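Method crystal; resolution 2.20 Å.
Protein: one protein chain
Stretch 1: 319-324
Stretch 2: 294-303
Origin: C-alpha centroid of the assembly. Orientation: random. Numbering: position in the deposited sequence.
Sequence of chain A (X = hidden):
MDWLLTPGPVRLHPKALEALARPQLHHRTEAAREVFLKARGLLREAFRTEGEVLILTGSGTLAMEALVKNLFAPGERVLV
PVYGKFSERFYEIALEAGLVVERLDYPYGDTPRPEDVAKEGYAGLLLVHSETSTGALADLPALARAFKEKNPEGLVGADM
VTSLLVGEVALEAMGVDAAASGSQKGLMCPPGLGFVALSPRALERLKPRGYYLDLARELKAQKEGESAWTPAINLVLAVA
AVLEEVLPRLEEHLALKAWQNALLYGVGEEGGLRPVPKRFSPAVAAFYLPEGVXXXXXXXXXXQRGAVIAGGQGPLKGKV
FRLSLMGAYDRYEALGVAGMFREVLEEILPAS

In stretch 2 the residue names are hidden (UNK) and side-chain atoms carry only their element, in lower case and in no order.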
ATOM      1  N   LYS A 319     -25.753  17.012  -6.527  1.00 48.47           N
ATOM      2  CA  LYS A 319     -26.224  17.535  -7.806  1.00 47.76           C
ATOM      3  C   LYS A 319     -26.111  16.561  -8.985  1.00 45.76           C
ATOM      4  O   LYS A 319     -26.784  16.744 -10.002  1.00 43.67           O
ATOM      5  CB  LYS A 319     -25.460  18.817  -8.169  1.00 50.33           C
ATOM      6  CG  LYS A 319     -25.716  20.019  -7.272  1.00 54.36           C
ATOM      7  CD  LYS A 319     -27.188  20.415  -7.285  1.00 57.72           C
ATOM      8  CE  LYS A 319     -27.487  21.635  -6.405  1.00 59.32           C
ATOM      9  NZ  LYS A 319     -26.292  22.199  -5.710  1.00 59.17           N
ATOM     10  N   VAL A 320     -25.255  15.547  -8.864  1.00 43.43           N
ATOM     11  CA  VAL A 320     -25.040  14.592  -9.959  1.00 42.20           C
ATOM     12  C   VAL A 320     -24.892  13.124  -9.540  1.00 40.78           C
ATOM     13  O   VAL A 320     -24.844  12.804  -8.351  1.00 41.31           O
ATOM     14  CB  VAL A 320     -23.753  14.950 -10.769  1.00 42.63           C
ATOM     15  CG1 VAL A 320     -23.800  16.385 -11.282  1.00 42.78           C
ATOM     16  CG2 VAL A 320     -22.509  14.725  -9.916  1.00 42.85           C
ATOM     17  N   PHE A 321     -24.836  12.243 -10.541  1.00 38.72           N
ATOM     18  CA  PHE A 321     -24.643  10.817 -10.308  1.00 36.23           C
ATOM     19  C   PHE A 321     -23.716  10.261 -11.362  1.00 35.41           C
ATOM     20  O   PHE A 321     -23.614  10.840 -12.448  1.00 34.22           O
ATOM     21  CB  PHE A 321     -25.952  10.046 -10.239  1.00 33.74           C
ATOM     22  CG  PHE A 321     -26.675   9.835 -11.524  1.00 33.66           C
ATOM     23  CD1 PHE A 321     -26.606   8.623 -12.199  1.00 32.69           C
ATOM     24  CD2 PHE A 321     -27.490  10.838 -12.035  1.00 34.48           C
ATOM     25  CE1 PHE A 321     -27.340   8.408 -13.359  1.00 34.32           C
ATOM     26  CE2 PHE A 321     -28.231  10.636 -13.195  1.00 34.36           C
ATOM     27  CZ  PHE A 321     -28.155   9.418 -13.858  1.00 35.22           C
ATOM     28  N   ARG A 322     -23.032   9.157 -11.093  1.00 34.13           N
ATOM     29  CA  ARG A 322     -22.118   8.624 -12.069  1.00 33.34           C
ATOM     30  C   ARG A 322     -22.175   7.154 -12.191  1.00 31.94           C
ATOM     31  O   ARG A 322     -22.384   6.394 -11.252  1.00 30.49           O
ATOM     32  CB  ARG A 322     -20.698   9.082 -11.786  1.00 32.73           C
ATOM     33  CG  ARG A 322     -20.542  10.588 -11.951  1.00 34.50           C
ATOM     34  CD  ARG A 322     -19.190  11.046 -11.473  1.00 36.66           C
ATOM     35  NE  ARG A 322     -19.115  10.944 -10.027  1.00 36.85           N
ATOM     36  CZ  ARG A 322     -18.037  10.492  -9.368  1.00 35.53           C
ATOM     37  NH1 ARG A 322     -16.959  10.128 -10.038  1.00 34.77           N
ATOM     38  NH2 ARG A 322     -18.069  10.412  -8.046  1.00 36.09           N
ATOM     39  N   LEU A 323     -21.994   6.812 -13.435  1.00 32.14           N
ATOM     40  CA  LEU A 323     -22.057   5.467 -13.911  1.00 32.48           C
ATOM     41  C   LEU A 323     -20.792   5.093 -14.622  1.00 32.64           C
ATOM     42  O   LEU A 323     -20.214   5.893 -15.353  1.00 34.10           O
ATOM     43  CB  LEU A 323     -23.256   5.285 -14.842  1.00 35.09           C
ATOM     44  CG  LEU A 323     -24.653   5.442 -14.228  1.00 37.61           C
ATOM     45  CD1 LEU A 323     -25.722   5.323 -15.305  1.00 39.10           C
ATOM     46  CD2 LEU A 323     -24.887   4.422 -13.125  1.00 39.00           C
ATOM     47  N   SER A 324     -20.323   3.865 -14.412  1.00 30.45           N
ATOM     48  CA  SER A 324     -19.106   3.409 -15.080  1.00 27.98           C
ATOM     49  C   SER A 324     -19.033   1.916 -15.395  1.00 27.63           C
ATOM     50  O   SER A 324     -19.247   1.064 -14.526  1.00 25.67           O
ATOM     51  CB  SER A 324     -17.880   3.809 -14.261  1.00 25.68           C
ATOM     52  OG  SER A 324     -16.683   3.431 -14.918  1.00 26.03           O
ATOM     53  N   UNK A 294     -33.934  13.872  -5.839  1.00 51.58           N
ATOM     54  CA  UNK A 294     -32.733  13.776  -5.000  1.00 50.15           C
ATOM     55  C   UNK A 294     -31.828  12.619  -5.423  1.00 48.77           C
ATOM     56  O   UNK A 294     -32.291  11.641  -6.021  1.00 47.28           O
ATOM     57  c   UNK A 294     -34.731  13.990  -3.688  1.00 51.59           C
ATOM     58  c   UNK A 294     -35.132  13.532  -5.056  1.00 51.75           C
ATOM     59  c   UNK A 294     -33.309  13.513  -3.599  1.00 50.90           C
ATOM     60  N   UNK A 295     -30.545  12.724  -5.084  1.00 47.12           N
ATOM     61  CA  UNK A 295     -29.578  11.683  -5.418  1.00 46.76           C
ATOM     62  C   UNK A 295     -29.976  10.350  -4.788  1.00 45.85           C
ATOM     63  O   UNK A 295     -29.873   9.302  -5.424  1.00 44.63           O
ATOM     64  c   UNK A 295     -25.938   9.360  -6.418  1.00 44.54           C
ATOM     65  c   UNK A 295     -25.738   9.298  -4.023  1.00 44.03           C
ATOM     66  c   UNK A 295     -27.163  10.955  -5.072  1.00 44.73           C
ATOM     67  c   UNK A 295     -26.808  10.434  -6.314  1.00 43.54           C
ATOM     68  c   UNK A 295     -25.407   8.794  -5.269  1.00 44.22           C
ATOM     69  c   UNK A 295     -28.168  12.081  -4.960  1.00 45.35           C
ATOM     70  c   UNK A 295     -26.611  10.374  -3.931  1.00 43.29           C
ATOM     71  o   UNK A 295     -24.562   7.714  -5.368  1.00 42.82           O
ATOM     72  N   UNK A 296     -30.458  10.410  -3.548  1.00 46.37           N
ATOM     73  CA  UNK A 296     -30.879   9.225  -2.807  1.00 47.28           C
ATOM     74  C   UNK A 296     -31.917   8.390  -3.555  1.00 47.83           C
ATOM     75  O   UNK A 296     -31.937   7.165  -3.438  1.00 48.62           O
ATOM     76  c   UNK A 296     -31.412   9.627  -1.437  1.00 47.54           C
ATOM     77  N   UNK A 297     -32.762   9.054  -4.339  1.00 48.56           N
ATOM     78  CA  UNK A 297     -33.799   8.372  -5.108  1.00 49.52           C
ATOM     79  C   UNK A 297     -33.168   7.542  -6.232  1.00 47.66           C
ATOM     80  O   UNK A 297     -33.568   6.405  -6.467  1.00 46.82           O
ATOM     81  c   UNK A 297     -38.880   7.756  -7.138  1.00 68.20           C
ATOM     82  n   UNK A 297     -38.769   8.908  -7.789  1.00 69.65           N
ATOM     83  c   UNK A 297     -36.452   7.723  -6.644  1.00 62.16           C
ATOM     84  n   UNK A 297     -40.063   7.160  -7.058  1.00 69.55           N
ATOM     85  n   UNK A 297     -37.810   7.183  -6.590  1.00 66.03           N
ATOM     86  c   UNK A 297     -36.259   8.946  -5.756  1.00 57.74           C
ATOM     87  c   UNK A 297     -34.791   9.401  -5.678  1.00 53.11           C
ATOM     88  N   UNK A 298     -32.179   8.114  -6.914  1.00 47.01           N
ATOM     89  CA  UNK A 298     -31.485   7.431  -8.009  1.00 46.36           C
ATOM     90  C   UNK A 298     -30.596   6.326  -7.436  1.00 45.00           C
ATOM     91  O   UNK A 298     -30.497   5.234  -7.994  1.00 43.64           O
ATOM     92  c   UNK A 298     -30.613   8.428  -8.824  1.00 46.82           C
ATOM     93  c   UNK A 298     -31.471   9.574  -9.336  1.00 46.99           C
ATOM     94  c   UNK A 298     -29.933   7.723  -9.989  1.00 45.72           C
ATOM     95  N   UNK A 299     -29.968   6.635  -6.306  1.00 45.05           N
ATOM     96  CA  UNK A 299     -29.083   5.726  -5.587  1.00 44.66           C
ATOM     97  C   UNK A 299     -29.871   4.467  -5.200  1.00 44.36           C
ATOM     98  O   UNK A 299     -29.416   3.345  -5.433  1.00 43.66           O
ATOM     99  c   UNK A 299     -28.549   6.467  -4.348  1.00 46.59           C
ATOM    100  c   UNK A 299     -27.350   5.884  -3.587  1.00 48.88           C
ATOM    101  n   UNK A 299     -25.207   4.953  -2.240  1.00 58.36           N
ATOM    102  c   UNK A 299     -26.358   3.991  -2.247  1.00 57.20           C
ATOM    103  c   UNK A 299     -27.586   4.501  -3.006  1.00 53.47           C
ATOM    104  N   UNK A 300     -31.072   4.661  -4.659  1.00 43.74           N
ATOM    105  CA  UNK A 300     -31.917   3.542  -4.245  1.00 44.26           C
ATOM    106  C   UNK A 300     -32.558   2.796  -5.409  1.00 41.93           C
ATOM    107  O   UNK A 300     -32.789   1.589  -5.322  1.00 41.79           O
ATOM    108  c   UNK A 300     -32.986   4.006  -3.252  1.00 47.57           C
ATOM    109  o   UNK A 300     -34.295   4.177  -0.430  1.00 59.14           O
ATOM    110  o   UNK A 300     -33.496   6.204  -0.741  1.00 58.86           O
ATOM    111  c   UNK A 300     -32.422   4.410  -1.894  1.00 52.90           C
ATOM    112  c   UNK A 300     -33.481   4.970  -0.956  1.00 57.51           C
ATOM    113  N   UNK A 301     -32.836   3.506  -6.500  1.00 38.87           N
ATOM    114  CA  UNK A 301     -33.435   2.887  -7.680  1.00 36.47           C
ATOM    115  C   UNK A 301     -32.464   1.867  -8.276  1.00 35.98           C
ATOM    116  O   UNK A 301     -32.869   0.781  -8.692  1.00 36.10           O
ATOM    117  c   UNK A 301     -33.798   3.942  -8.709  1.00 35.36           C
ATOM    118  N   UNK A 302     -31.184   2.221  -8.322  1.00 35.20           N
ATOM    119  CA  UNK A 302     -30.169   1.314  -8.843  1.00 34.92           C
ATOM    120  C   UNK A 302     -29.908   0.185  -7.843  1.00 34.31           C
ATOM    121  O   UNK A 302     -29.773  -0.976  -8.229  1.00 32.32           O
ATOM    122  c   UNK A 302     -28.654   1.887 -11.649  1.00 32.68           C
ATOM    123  c   UNK A 302     -28.869   2.069  -9.151  1.00 33.97           C
ATOM    124  c   UNK A 302     -28.635   2.448 -12.928  1.00 33.16           C
ATOM    125  c   UNK A 302     -28.998   4.055 -10.691  1.00 31.87           C
ATOM    126  c   UNK A 302     -28.981   4.626 -11.965  1.00 31.16           C
ATOM    127  c   UNK A 302     -28.836   2.684 -10.522  1.00 32.42           C
ATOM    128  c   UNK A 302     -28.800   3.821 -13.085  1.00 31.37           C
ATOM    129  N   UNK A 303     -29.882   0.532  -6.556  1.00 34.28           N
ATOM    130  CA  UNK A 303     -29.643  -0.442  -5.490  1.00 36.89           C
ATOM    131  C   UNK A 303     -30.646  -1.592  -5.495  1.00 39.51           C
ATOM    132  O   UNK A 303     -30.254  -2.753  -5.351  1.00 39.47           O
ATOM    133  c   UNK A 303     -29.630   0.245  -4.126  1.00 34.59           C
TER

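Position 294 carries three side-chain carbons that close a ring onto its own backbone N, which identifies Pro294. It sits at the N-cap position, right before the helix, and its ring is out of reach of stretch 1. Pro294 O accepts from the backbone N of position 297 at 3.1 Å.

Position 295 has one carbon followed by a six-carbon ring bearing one oxygen. One ring carbon lies near Val320 O and another near Phe321 CB. The oxygen on the ring makes this Tyr295. Its CA-to-CB bond points toward the strand, and with chi1 at 171° (t) the ring meets both backbone and side chain: Tyr295 CD1 lies 3.7 Å from Val320 O, and Tyr295 CE1 lies 3.9 Å from Phe321 CB. The latter carbon, Phe321 CB, sits at the edge of the tyrosine ring, near its plane.

Position 296 shows a single side-chain carbon, hence Ala296; it is out of reach of the strand. Position 297 has three carbons, a nitrogen, then a carbon carrying two more nitrogens. This guanidinium group defines Arg297, whose side chain is exposed and out of reach of stretch 1.

At position 298 one carbon carries two others, and one of these methyl carbons lies over the face of the Phe321 ring. Three carbons forked at the first, with no heteroatom, make Val298. With chi1 at -178° (t), Val298 CG1 stands 4.1 Å from Phe321 CD1 and 4.2 Å from the centroid of the Phe321 ring. Its displacement from the ring normal is only 13°, so this is a CH-pi contact over the face.

Position 299 has four carbons in a row ending in nitrogen: Lys299. Its CA-to-CB bond runs sideways, and the end of the chain leads away from the strand. Position 300 has three carbons, the third carrying two oxygens. The carboxylate ends a chain with two carbons before it, which gives Glu300, out of reach. Position 301 again has one carbon, so it is Ala301; although buried, it does not touch stretch 1.

Position 302 has one carbon and a six-carbon ring without oxygen. The ring has Leu323 CD2 over one face and also meets Phe321 CE1. The absence of oxygen distinguishes Phe302 from the tyrosine. Leu323 CD2 is 4.0 Å from Phe302 CZ, while Phe302 CE1 approaches Phe321 CE1 obliquely at 4.4 Å. Position 303, with one carbon, is Ala303, exposed and out of reach; Ala303 N bonds to Lys299 O at 3.1 Å.

The contact is apolar packing, with no hydrogen bond between the stretches. Strand and helix run in nearly the same direction, at 25°. Tyr295, Val298 and Phe302 are spaced three and four residues apart, about one helical turn each, so their CA-to-CB bonds all point toward the strand. On the strand, Phe321 points toward the helix, Val320 and Arg322 point away, and Leu323 starts sideways but brings its end nearer. Phe321 touches all three helix residues, and Leu323 extends the packing at Phe302. Together the two stretches bury 231 Å², both sides summed.

Stretch 2, residues 294-303: PYARVKEAFA
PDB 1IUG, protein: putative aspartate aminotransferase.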